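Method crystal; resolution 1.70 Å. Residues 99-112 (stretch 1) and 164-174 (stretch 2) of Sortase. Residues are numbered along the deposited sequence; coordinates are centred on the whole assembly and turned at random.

Stretch 1 (99-112) DEIIVSTAKTWYVF
Stretch 2, residues 164-174: IVHAKFAYWMD

Stretch 1 is a hairpin. Strand 100-104 turns through a short loop into strand 108-112, and the two are joined by paired backbone bonds: Ile101 N to Phe112 O (2.8 Å), Phe112 N to Ile101 O (2.9 Å), Val103 N to Tyr110 O and Tyr110 N to Val103 O (both 2.8 Å). Thr105 N to Thr108 O (2.9 Å) closes the turn. These bonds use the N and O atoms of Tyr110 and Phe112, leaving those of Trp109 and Val111 to face strand 164-174.

That third strand runs antiparallel to 108-112, its axis 4.6 Å away at closest and the N-to-C directions 139° apart. Strand 100-104 lies farther off, at 8.0 Å and 71°. The register pairs Thr108 with Asp174, Trp109 with Met173, Tyr110 with Trp172 and Val111 with Tyr171, at CA-CA distances of 4.8, 5.0, 4.7 and 5.4 Å.

At the Trp109 pair, Trp109 N donates to Met173 O (2.8 Å, 168°) and Met173 N to Trp109 O (3.0 Å, 153°). The latter acceptor also receives a CA-H contact from Trp172 CA, 3.1 Å from Trp109 O, while Thr108 CA lies 3.4 Å from Met173 O. At the next hydrogen-bonded pair, Val111 N donates to Tyr171 O (2.9 Å, 153°). Val111 O accepts twice, from Tyr171 N (3.2 Å, 153°) and from Ala170 N (2.7 Å, 157°), the second being shorter.

This shared acceptor marks a beta bulge: the register slips by one, and Phe112 pairs with Phe169 at a CA-CA distance of 4.2 Å. Ala170, at phi/psi -111/-58, departs from the extended values of its neighbours. Beyond it, Phe112 CA approaches Lys168 O at 3.4 Å.

Thr108, Tyr110, Phe112, Phe169, Trp172 and Asp174 share one sheet face. Phe169 (chi1 t, chi2 74°) turns its ring edge toward the face of Phe112 (chi1 m, chi2 80°), with centroids 5.7 Å apart and planes at 75°. Its CE1 lies 4.1 Å from Tyr110 CD2, at the edge of the tyrosine ring (chi1 m). Ala167 CB packs 3.5 Å from Phe112 CB and 3.9 Å from Ile101 CD1 (Ile101 is m, t), which also meets Val165 CG1 at 3.9 Å. Tyr110 OH and Trp172 NE1 (chi1 p) are satisfied elsewhere in the structure.

Trp109, Val111, Tyr171 and Met173 occupy the other face. Trp109 and Met173, both chi1 m, meet through their CB atoms at 4.1 Å. Val111 (chi1 t) sets CB 3.8 Å from the Tyr171 ring centroid, only 14° off the normal, a CH-pi contact; chi1 p for Tyr171 brings its ring over this neighbour.

The tyrosine hydroxyl reaches the hairpin through water: one molecule donates to Glu100 OE2 (2.8 Å) and is hydrogen-bonded to Tyr171 OH (2.6 Å), bridging oxygens OE2 of Glu100 and OH of Tyr171 that stand 3.7 Å apart.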

# COMPACT_ATOMS: atom_id res chain seq x y z
N ASP A 99 -3.30 -2.60 12.45
CA ASP A 99 -1.90 -2.66 12.02
C ASP A 99 -1.53 -1.51 11.10
O ASP A 99 -2.34 -1.04 10.28
CB ASP A 99 -1.66 -3.99 11.31
CG ASP A 99 -1.72 -5.17 12.25
OD1 ASP A 99 -1.45 -5.01 13.47
OD2 ASP A 99 -1.99 -6.29 11.79
N GLU A 100 -0.27 -1.06 11.19
CA GLU A 100 0.16 0.07 10.40
C GLU A 100 0.64 -0.30 9.02
O GLU A 100 1.36 -1.31 8.86
CB GLU A 100 1.32 0.78 11.10
CG GLU A 100 0.83 1.70 12.23
CD GLU A 100 1.92 2.43 12.96
OE1 GLU A 100 3.09 2.02 12.87
OE2 GLU A 100 1.60 3.45 13.64
N ILE A 101 0.26 0.51 8.04
CA ILE A 101 0.84 0.43 6.68
C ILE A 101 1.47 1.80 6.40
O ILE A 101 0.79 2.85 6.46
CB ILE A 101 -0.22 0.07 5.64
CG1 ILE A 101 -0.79 -1.34 5.92
CG2 ILE A 101 0.31 0.15 4.22
CD1 ILE A 101 -1.84 -1.75 4.94
N ILE A 102 2.76 1.82 6.14
CA ILE A 102 3.51 3.09 6.14
C ILE A 102 4.11 3.27 4.78
O ILE A 102 4.79 2.33 4.26
CB ILE A 102 4.59 3.13 7.24
CG1 ILE A 102 3.94 2.91 8.63
CG2 ILE A 102 5.41 4.43 7.16
CD1 ILE A 102 4.91 2.82 9.77
N VAL A 103 3.88 4.47 4.19
CA VAL A 103 4.57 4.82 2.97
C VAL A 103 5.58 5.92 3.21
O VAL A 103 5.26 6.97 3.76
CB VAL A 103 3.63 5.14 1.78
CG1 VAL A 103 4.45 5.35 0.52
CG2 VAL A 103 2.59 4.05 1.65
N SER A 104 6.80 5.70 2.79
CA SER A 104 7.79 6.78 2.87
C SER A 104 8.00 7.40 1.48
O SER A 104 8.28 6.70 0.51
CB SER A 104 9.09 6.30 3.50
OG SER A 104 9.81 5.41 2.68
N THR A 105 7.94 8.72 1.42
CA THR A 105 8.33 9.47 0.22
C THR A 105 9.53 10.33 0.57
O THR A 105 9.97 10.35 1.73
CB THR A 105 7.16 10.32 -0.30
OG1 THR A 105 6.85 11.37 0.63
CG2 THR A 105 5.95 9.44 -0.56
N ALA A 106 10.06 11.05 -0.41
CA ALA A 106 11.23 11.87 -0.18
C ALA A 106 11.04 12.90 0.94
O ALA A 106 11.98 13.25 1.66
CB ALA A 106 11.64 12.55 -1.46
N LYS A 107 9.83 13.42 1.06
CA LYS A 107 9.53 14.49 2.01
C LYS A 107 8.68 14.07 3.23
O LYS A 107 8.64 14.76 4.28
CB LYS A 107 8.83 15.62 1.23
CG LYS A 107 9.69 16.16 0.10
CD LYS A 107 9.09 17.34 -0.68
CE LYS A 107 9.95 17.63 -1.90
NZ LYS A 107 9.34 18.54 -2.91
N THR A 108 7.99 12.94 3.12
CA THR A 108 6.85 12.65 3.98
C THR A 108 6.71 11.20 4.41
O THR A 108 7.01 10.32 3.64
CB THR A 108 5.53 13.11 3.30
OG1 THR A 108 5.67 14.48 2.90
CG2 THR A 108 4.30 12.93 4.25
N TRP A 109 6.33 10.96 5.66
CA TRP A 109 5.86 9.64 6.09
C TRP A 109 4.36 9.65 6.09
O TRP A 109 3.76 10.49 6.79
CB TRP A 109 6.34 9.32 7.50
CG TRP A 109 7.81 9.12 7.63
CD1 TRP A 109 8.72 10.05 8.04
CD2 TRP A 109 8.55 7.90 7.42
NE1 TRP A 109 9.99 9.51 8.05
CE2 TRP A 109 9.91 8.18 7.68
CE3 TRP A 109 8.20 6.61 7.02
CZ2 TRP A 109 10.91 7.20 7.58
CZ3 TRP A 109 9.18 5.65 6.92
CH2 TRP A 109 10.51 5.95 7.21
N TYR A 110 3.73 8.74 5.34
CA TYR A 110 2.28 8.58 5.42
C TYR A 110 1.95 7.31 6.18
O TYR A 110 2.37 6.21 5.79
CB TYR A 110 1.68 8.47 4.04
CG TYR A 110 1.87 9.66 3.14
CD1 TYR A 110 3.00 9.77 2.33
CD2 TYR A 110 0.89 10.64 3.02
CE1 TYR A 110 3.16 10.82 1.48
CE2 TYR A 110 1.07 11.70 2.17
CZ TYR A 110 2.19 11.79 1.39
OH TYR A 110 2.36 12.85 0.55
N VAL A 111 1.19 7.48 7.27
CA VAL A 111 0.84 6.33 8.09
C VAL A 111 -0.68 6.06 8.04
O VAL A 111 -1.53 6.92 8.43
CB VAL A 111 1.33 6.44 9.56
CG1 VAL A 111 0.84 5.23 10.35
CG2 VAL A 111 2.84 6.62 9.71
N PHE A 112 -0.99 4.85 7.60
CA PHE A 112 -2.34 4.31 7.47
C PHE A 112 -2.55 3.19 8.49
O PHE A 112 -1.60 2.46 8.86
CB PHE A 112 -2.61 3.80 6.04
CG PHE A 112 -2.39 4.80 4.97
CD1 PHE A 112 -1.10 5.09 4.49
CD2 PHE A 112 -3.46 5.41 4.35
CE1 PHE A 112 -0.92 6.02 3.47
CE2 PHE A 112 -3.29 6.35 3.35
CZ PHE A 112 -2.01 6.67 2.89
N ILE A 164 -7.23 -8.56 -0.37
CA ILE A 164 -7.27 -7.10 -0.39
C ILE A 164 -7.18 -6.59 1.05
O ILE A 164 -7.89 -7.06 1.90
CB ILE A 164 -8.59 -6.56 -0.93
CG1 ILE A 164 -8.99 -7.27 -2.22
CG2 ILE A 164 -8.54 -5.03 -1.09
CD1 ILE A 164 -8.02 -7.05 -3.35
N VAL A 165 -6.27 -5.65 1.30
CA VAL A 165 -6.20 -4.97 2.60
C VAL A 165 -6.49 -3.49 2.44
O VAL A 165 -5.85 -2.82 1.65
CB VAL A 165 -4.85 -5.17 3.33
CG1 VAL A 165 -4.75 -4.35 4.64
CG2 VAL A 165 -4.66 -6.62 3.64
N HIS A 166 -7.42 -2.99 3.24
CA HIS A 166 -7.69 -1.54 3.28
C HIS A 166 -7.15 -0.88 4.57
O HIS A 166 -7.28 -1.44 5.65
CB HIS A 166 -9.22 -1.28 3.23
CG HIS A 166 -9.85 -1.64 1.92
ND1 HIS A 166 -10.93 -2.48 1.81
CD2 HIS A 166 -9.48 -1.33 0.66
CE1 HIS A 166 -11.25 -2.62 0.54
NE2 HIS A 166 -10.37 -1.95 -0.18
N ALA A 167 -6.55 0.30 4.44
CA ALA A 167 -6.04 1.07 5.58
C ALA A 167 -6.43 2.54 5.41
O ALA A 167 -6.28 3.12 4.35
CB ALA A 167 -4.53 0.90 5.76
N LYS A 168 -7.00 3.09 6.48
CA LYS A 168 -7.41 4.50 6.52
C LYS A 168 -6.28 5.39 7.06
O LYS A 168 -5.59 5.03 8.02
CB LYS A 168 -8.66 4.62 7.40
CG LYS A 168 -9.24 6.02 7.44
CD LYS A 168 -10.62 6.03 8.10
CE LYS A 168 -11.03 7.45 8.42
NZ LYS A 168 -12.44 7.57 8.87
N PHE A 169 -6.11 6.56 6.47
CA PHE A 169 -5.06 7.49 6.87
C PHE A 169 -5.15 7.84 8.35
O PHE A 169 -6.27 8.14 8.84
CB PHE A 169 -5.11 8.73 5.98
CG PHE A 169 -4.03 9.74 6.27
CD1 PHE A 169 -2.71 9.52 5.89
CD2 PHE A 169 -4.33 10.88 6.95
CE1 PHE A 169 -1.72 10.45 6.18
CE2 PHE A 169 -3.36 11.80 7.23
CZ PHE A 169 -2.05 11.58 6.87
N ALA A 170 -4.02 7.79 9.06
CA ALA A 170 -3.97 8.08 10.49
C ALA A 170 -3.24 9.38 10.77
O ALA A 170 -3.81 10.30 11.35
CB ALA A 170 -3.32 6.94 11.26
N TYR A 171 -1.99 9.47 10.34
CA TYR A 171 -1.23 10.71 10.50
C TYR A 171 -0.10 10.75 9.49
O TYR A 171 0.16 9.75 8.81
CB TYR A 171 -0.66 10.81 11.92
CG TYR A 171 0.31 9.72 12.29
CD1 TYR A 171 1.68 9.88 12.02
CD2 TYR A 171 -0.11 8.55 12.89
CE1 TYR A 171 2.58 8.91 12.37
CE2 TYR A 171 0.80 7.57 13.24
CZ TYR A 171 2.14 7.77 12.96
OH TYR A 171 3.05 6.81 13.28
N TRP A 172 0.56 11.90 9.42
CA TRP A 172 1.76 12.02 8.59
C TRP A 172 2.87 12.72 9.34
O TRP A 172 2.65 13.31 10.38
CB TRP A 172 1.47 12.75 7.28
CG TRP A 172 1.00 14.22 7.42
CD1 TRP A 172 -0.24 14.66 7.82
CD2 TRP A 172 1.76 15.40 7.14
NE1 TRP A 172 -0.28 16.05 7.79
CE2 TRP A 172 0.94 16.52 7.40
CE3 TRP A 172 3.07 15.63 6.69
CZ2 TRP A 172 1.38 17.83 7.20
CZ3 TRP A 172 3.52 16.91 6.53
CH2 TRP A 172 2.67 18.01 6.77
N MET A 173 4.08 12.61 8.82
CA MET A 173 5.22 13.30 9.41
C MET A 173 6.09 13.87 8.33
O MET A 173 6.23 13.25 7.26
CB MET A 173 6.03 12.36 10.29
CG MET A 173 5.26 11.69 11.41
SD MET A 173 6.29 10.62 12.45
CE MET A 173 7.32 11.85 13.22
N ASP A 174 6.69 15.04 8.58
CA ASP A 174 7.76 15.55 7.73
C ASP A 174 8.98 14.67 7.96
O ASP A 174 9.42 14.52 9.09
CB ASP A 174 8.08 17.00 8.14
CG ASP A 174 8.94 17.73 7.14
OD1 ASP A 174 9.85 17.10 6.55
OD2 ASP A 174 8.71 18.95 6.95
O HOH W 1 2.23 5.58 15.38